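Local coordinates for tail fiber protein (Pseudomonas aeruginosa, PDB 6CL6) that forms the trimeric receptor-binding tail fibre of the R2 pyocin, a contractile injection system, and probably recognises the surface of target bacteria, at the interface of chains A and B. Sequence-based numbering; all coordinates share one arbitrary frame. Chains: chain A/B, Tail fiber protein.

Contact 1 and contact 2 lie about 103 Å apart between the centres of their C-alpha atoms, and they share no residues, although both join the same two chains of the three in the deposited assembly. Contact 2 is made by strands 180-187 and 193-199 with the turn between them, in a globular part of the shaft. Contact 1 uses the loop after helix 267-274 and the turn at the end of strand 288-292, close to the C-terminal head. The A/B interface as a whole is not an exact two-fold, as expected for a fibre trimer. Chains A and B meet at widely separated levels along its length.

Contact 1: the interface of chains A and B. Residues chain A 277-280; chain B 275-277, 292, 294-295.
The loop that follows helix 267-274 and leads into strand 281-283 brings A:Gly277 to A:Ala280 alongside the same loop of chain B and the turn at the end of its strand 288-292. Just beyond the helix the two copies of one glycine meet: B:Gly277 N donates to the carbonyl A:Gly277 O at 3.0 Å, well out of the carbonyl plane. A:Pro279 follows, its ring laid against the chain B backbone, with CD 3.3 Å from B:Gly275 O and CG 3.9 Å from B:Gly277 CA. Further along, the amide A:Ala280 N reaches the carboxylate oxygen B:Asp294 OD2 at 3.0 Å; the bond is nearly straight at the hydrogen (162°) but arrives from above the carboxylate plane. B:Asp294 CG stands anti to its own carbonyl carbon (chi1 -69°), which turns the carboxylate toward chain A, where CG also packs on A:Pro279 CA at 3.7 Å. The neighbouring B:Asp292 shapes the turn from within chain B: its OD2 accepts B:Thr295 N at 3.2 Å, from above the carboxylate plane, and also the B:Thr295 hydroxyl. The methyl A:Ala280 CB lies 3.6 Å from this same OD2. Backbone pairing on one side of the proline and a carboxylate on the other probably help to fix the register of the two chains where the helix gives way to the C-terminal head, and to set the head on the shaft.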
loop_
_atom_site.group_PDB
_atom_site.type_symbol
_atom_site.label_atom_id
_atom_site.label_comp_id
_atom_site.label_asym_id
_atom_site.label_seq_id
_atom_site.Cartn_x
_atom_site.Cartn_y
_atom_site.Cartn_z
ATOM N N GLY A 277 42.365 -49.247 -28.972
ATOM C CA GLY A 277 42.249 -50.004 -30.198
ATOM C C GLY A 277 40.919 -50.752 -30.267
ATOM O O GLY A 277 40.095 -50.712 -29.347
ATOM N N VAL A 278 40.707 -51.399 -31.404
ATOM C CA VAL A 278 39.484 -52.147 -31.681
ATOM C C VAL A 278 39.751 -53.645 -31.515
ATOM O O VAL A 278 40.916 -54.087 -31.539
ATOM C CB VAL A 278 38.943 -51.846 -33.096
ATOM C CG1 VAL A 278 38.501 -50.380 -33.222
ATOM C CG2 VAL A 278 39.966 -52.196 -34.185
ATOM N N PRO A 279 38.720 -54.454 -31.321
ATOM C CA PRO A 279 38.952 -55.886 -31.115
ATOM C C PRO A 279 39.456 -56.557 -32.377
ATOM O O PRO A 279 39.048 -56.225 -33.491
ATOM C CB PRO A 279 37.578 -56.434 -30.717
ATOM C CG PRO A 279 36.749 -55.179 -30.316
ATOM C CD PRO A 279 37.291 -54.076 -31.175
ATOM N N ALA A 280 40.362 -57.506 -32.196
ATOM C CA ALA A 280 40.694 -58.429 -33.275
ATOM C C ALA A 280 39.554 -59.434 -33.428
ATOM O O ALA A 280 38.793 -59.693 -32.488
ATOM C CB ALA A 280 42.021 -59.131 -33.002
ATOM N N GLY B 275 33.258 -49.814 -28.816
ATOM C CA GLY B 275 33.873 -50.788 -29.720
ATOM C C GLY B 275 35.357 -50.971 -29.512
ATOM O O GLY B 275 36.116 -51.031 -30.496
ATOM N N ALA B 276 35.793 -51.063 -28.260
ATOM C CA ALA B 276 37.206 -51.195 -27.964
ATOM C C ALA B 276 37.570 -52.642 -27.631
ATOM O O ALA B 276 36.777 -53.401 -27.068
ATOM C CB ALA B 276 37.586 -50.267 -26.809
ATOM N N GLY B 277 38.796 -53.006 -27.958
ATOM C CA GLY B 277 39.335 -54.298 -27.567
ATOM C C GLY B 277 40.015 -54.256 -26.208
ATOM O O GLY B 277 40.148 -53.208 -25.578
ATOM N N ASP B 292 46.224 -62.932 -27.544
ATOM C CA ASP B 292 45.193 -61.953 -27.908
ATOM C C ASP B 292 43.928 -62.302 -27.121
ATOM O O ASP B 292 43.218 -63.262 -27.447
ATOM C CB ASP B 292 44.943 -61.970 -29.413
ATOM C CG ASP B 292 43.711 -61.165 -29.808
ATOM O OD1 ASP B 292 43.580 -60.020 -29.343
ATOM O OD2 ASP B 292 42.866 -61.683 -30.566
ATOM N N ASP B 294 41.145 -60.697 -27.006
ATOM C CA ASP B 294 39.931 -60.513 -27.789
ATOM C C ASP B 294 39.398 -61.843 -28.309
ATOM O O ASP B 294 38.216 -62.160 -28.139
ATOM C CB ASP B 294 40.206 -59.589 -28.979
ATOM C CG ASP B 294 40.463 -58.166 -28.572
ATOM O OD1 ASP B 294 39.916 -57.732 -27.525
ATOM O OD2 ASP B 294 41.204 -57.499 -29.331
ATOM N N THR B 295 40.258 -62.614 -28.992
ATOM C CA THR B 295 39.845 -63.821 -29.699
ATOM C C THR B 295 40.249 -65.103 -28.982
ATOM O O THR B 295 39.686 -66.167 -29.272
ATOM C CB THR B 295 40.461 -63.868 -31.107
ATOM O OG1 THR B 295 41.891 -63.988 -31.010
ATOM C CG2 THR B 295 40.135 -62.635 -31.910
#

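Contact 2: the interface of chains A and B. Residues chain A 186-187, 190, 192-193; chain B 182-184, 195-196.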
loop_
_atom_site.group_PDB
_atom_site.type_symbol
_atom_site.label_atom_id
_atom_site.label_comp_id
_atom_site.label_asym_id
_atom_site.label_seq_id
_atom_site.Cartn_x
_atom_site.Cartn_y
_atom_site.Cartn_z
ATOM N N GLN A 186 -11.125 25.145 12.836
ATOM C CA GLN A 186 -11.112 24.896 11.394
ATOM C C GLN A 186 -10.031 25.778 10.776
ATOM O O GLN A 186 -10.143 27.010 10.769
ATOM C CB GLN A 186 -12.495 25.174 10.810
ATOM C CG GLN A 186 -12.574 25.015 9.292
ATOM C CD GLN A 186 -13.951 25.339 8.732
ATOM O OE1 GLN A 186 -14.936 25.504 9.466
ATOM N NE2 GLN A 186 -14.021 25.438 7.420
ATOM N N ALA A 187 -8.996 25.146 10.251
ATOM C CA ALA A 187 -7.887 25.880 9.644
ATOM C C ALA A 187 -8.339 26.568 8.363
ATOM O O ALA A 187 -9.092 26.006 7.569
ATOM C CB ALA A 187 -6.735 24.934 9.358
ATOM N N GLY A 190 -7.670 24.707 5.205
ATOM C CA GLY A 190 -8.109 23.326 5.209
ATOM C C GLY A 190 -7.063 22.338 5.659
ATOM O O GLY A 190 -7.178 21.146 5.367
ATOM N N SER A 192 -6.571 21.026 8.426
ATOM C CA SER A 192 -7.555 20.061 8.908
ATOM C C SER A 192 -8.565 20.780 9.800
ATOM O O SER A 192 -8.635 22.010 9.809
ATOM C CB SER A 192 -6.912 18.898 9.657
ATOM O OG SER A 192 -7.873 17.855 9.751
ATOM N N PHE A 193 -9.369 19.984 10.492
ATOM C CA PHE A 193 -10.448 20.375 11.403
ATOM C C PHE A 193 -10.159 19.616 12.682
ATOM O O PHE A 193 -9.854 18.415 12.627
ATOM C CB PHE A 193 -11.811 20.007 10.799
ATOM C CG PHE A 193 -13.005 20.590 11.522
ATOM C CD1 PHE A 193 -13.440 20.088 12.724
ATOM C CD2 PHE A 193 -13.716 21.639 10.936
ATOM C CE1 PHE A 193 -14.554 20.659 13.368
ATOM C CE2 PHE A 193 -14.821 22.173 11.562
ATOM C CZ PHE A 193 -15.234 21.670 12.773
ATOM N N TYR B 182 -15.925 30.982 6.197
ATOM C CA TYR B 182 -15.847 29.554 6.462
ATOM C C TYR B 182 -17.176 28.901 6.139
ATOM O O TYR B 182 -18.232 29.489 6.399
ATOM C CB TYR B 182 -15.482 29.285 7.933
ATOM C CG TYR B 182 -14.064 29.737 8.277
ATOM C CD1 TYR B 182 -13.817 31.061 8.687
ATOM C CD2 TYR B 182 -12.999 28.861 8.235
ATOM C CE1 TYR B 182 -12.542 31.481 9.022
ATOM C CE2 TYR B 182 -11.722 29.274 8.573
ATOM C CZ TYR B 182 -11.501 30.587 8.952
ATOM O OH TYR B 182 -10.242 30.999 9.275
ATOM N N GLN B 183 -17.119 27.692 5.597
ATOM C CA GLN B 183 -18.327 26.889 5.344
ATOM C C GLN B 183 -18.111 25.448 5.794
ATOM O O GLN B 183 -16.986 24.921 5.740
ATOM C CB GLN B 183 -18.702 26.889 3.849
ATOM C CG GLN B 183 -19.101 28.261 3.277
ATOM C CD GLN B 183 -19.479 28.180 1.811
ATOM O OE1 GLN B 183 -19.044 27.275 1.085
ATOM N NE2 GLN B 183 -20.297 29.127 1.370
ATOM N N THR B 184 -19.217 24.804 6.232
ATOM C CA THR B 184 -19.287 23.367 6.432
ATOM C C THR B 184 -20.547 22.839 5.754
ATOM O O THR B 184 -21.562 23.558 5.636
ATOM C CB THR B 184 -19.302 22.972 7.932
ATOM O OG1 THR B 184 -20.517 23.418 8.550
ATOM C CG2 THR B 184 -18.092 23.571 8.650
ATOM N N PHE B 195 -15.688 20.773 4.703
ATOM C CA PHE B 195 -15.400 22.134 5.170
ATOM C C PHE B 195 -14.448 22.832 4.206
ATOM O O PHE B 195 -13.676 22.184 3.494
ATOM C CB PHE B 195 -14.849 22.109 6.604
ATOM C CG PHE B 195 -13.584 21.368 6.743
ATOM C CD1 PHE B 195 -13.583 19.993 6.899
ATOM C CD2 PHE B 195 -12.382 22.029 6.750
ATOM C CE1 PHE B 195 -12.378 19.300 7.028
ATOM C CE2 PHE B 195 -11.171 21.338 6.897
ATOM C CZ PHE B 195 -11.190 19.970 7.029
ATOM N N ARG B 196 -14.549 24.161 4.152
ATOM C CA ARG B 196 -13.677 24.979 3.304
ATOM C C ARG B 196 -13.772 26.425 3.751
ATOM O O ARG B 196 -14.625 26.796 4.572
ATOM C CB ARG B 196 -14.064 24.887 1.825
ATOM C CG ARG B 196 -15.349 25.615 1.464
ATOM C CD ARG B 196 -15.588 25.637 -0.038
ATOM N NE ARG B 196 -16.803 26.366 -0.362
ATOM C CZ ARG B 196 -17.136 26.807 -1.565
ATOM N NH1 ARG B 196 -16.345 26.589 -2.607
ATOM N NH2 ARG B 196 -18.267 27.478 -1.721
#
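A:Gln186 reaches into chain B with CG anti to its backbone N (chi1 177°) and the chain extended beyond CG, while B:Phe195 takes the crowded position between its own backbone N and carbonyl carbon (chi1 61°), which sends its ring toward chain A. The glutamine passes between the side chains of B:Tyr182 and B:Phe195, running opposite to both, with its amide steeply inclined to each ring. Its NE2 lies at the edge of the tyrosine ring, in plane, and A:Gln186 CD packs 3.7 Å from B:Tyr182 CD2. On the phenylalanine side, A:Gln186 CG lies 3.9 Å from B:Phe195 CD2. At the tip, NE2 makes a weak hydrogen bond to the backbone carbonyl B:Gln183 O at 3.4 Å and comes within 3.2 Å of B:Arg196 O, while OE1 faces the methyl B:Thr184 CG2 at 3.8 Å.

The far end of the B:Phe195 ring meets A:Phe193, whose CB lies over one face near the rim, 3.8 Å from CZ; the A:Phe193 ring turns an edge toward the same face of B:Phe195. A:Gly190 and the backbone of A:Ser192 pack against the same end of the ring. Behind the contact, B:Arg196 grips B:Gln183 OE1 side-on, through NE at 2.8 Å and NH2, both from one face of the amide plane; this second-shell link ties together the strands that carry the two carbonyls near NE2. Strands 180-187 and 193-199 of both chains supply the patch, with the chain A turn between them contributing A:Gly190 and A:Ser192, so unequal parts of the same hairpin meet between neighbouring subunits in this globular part of the shaft.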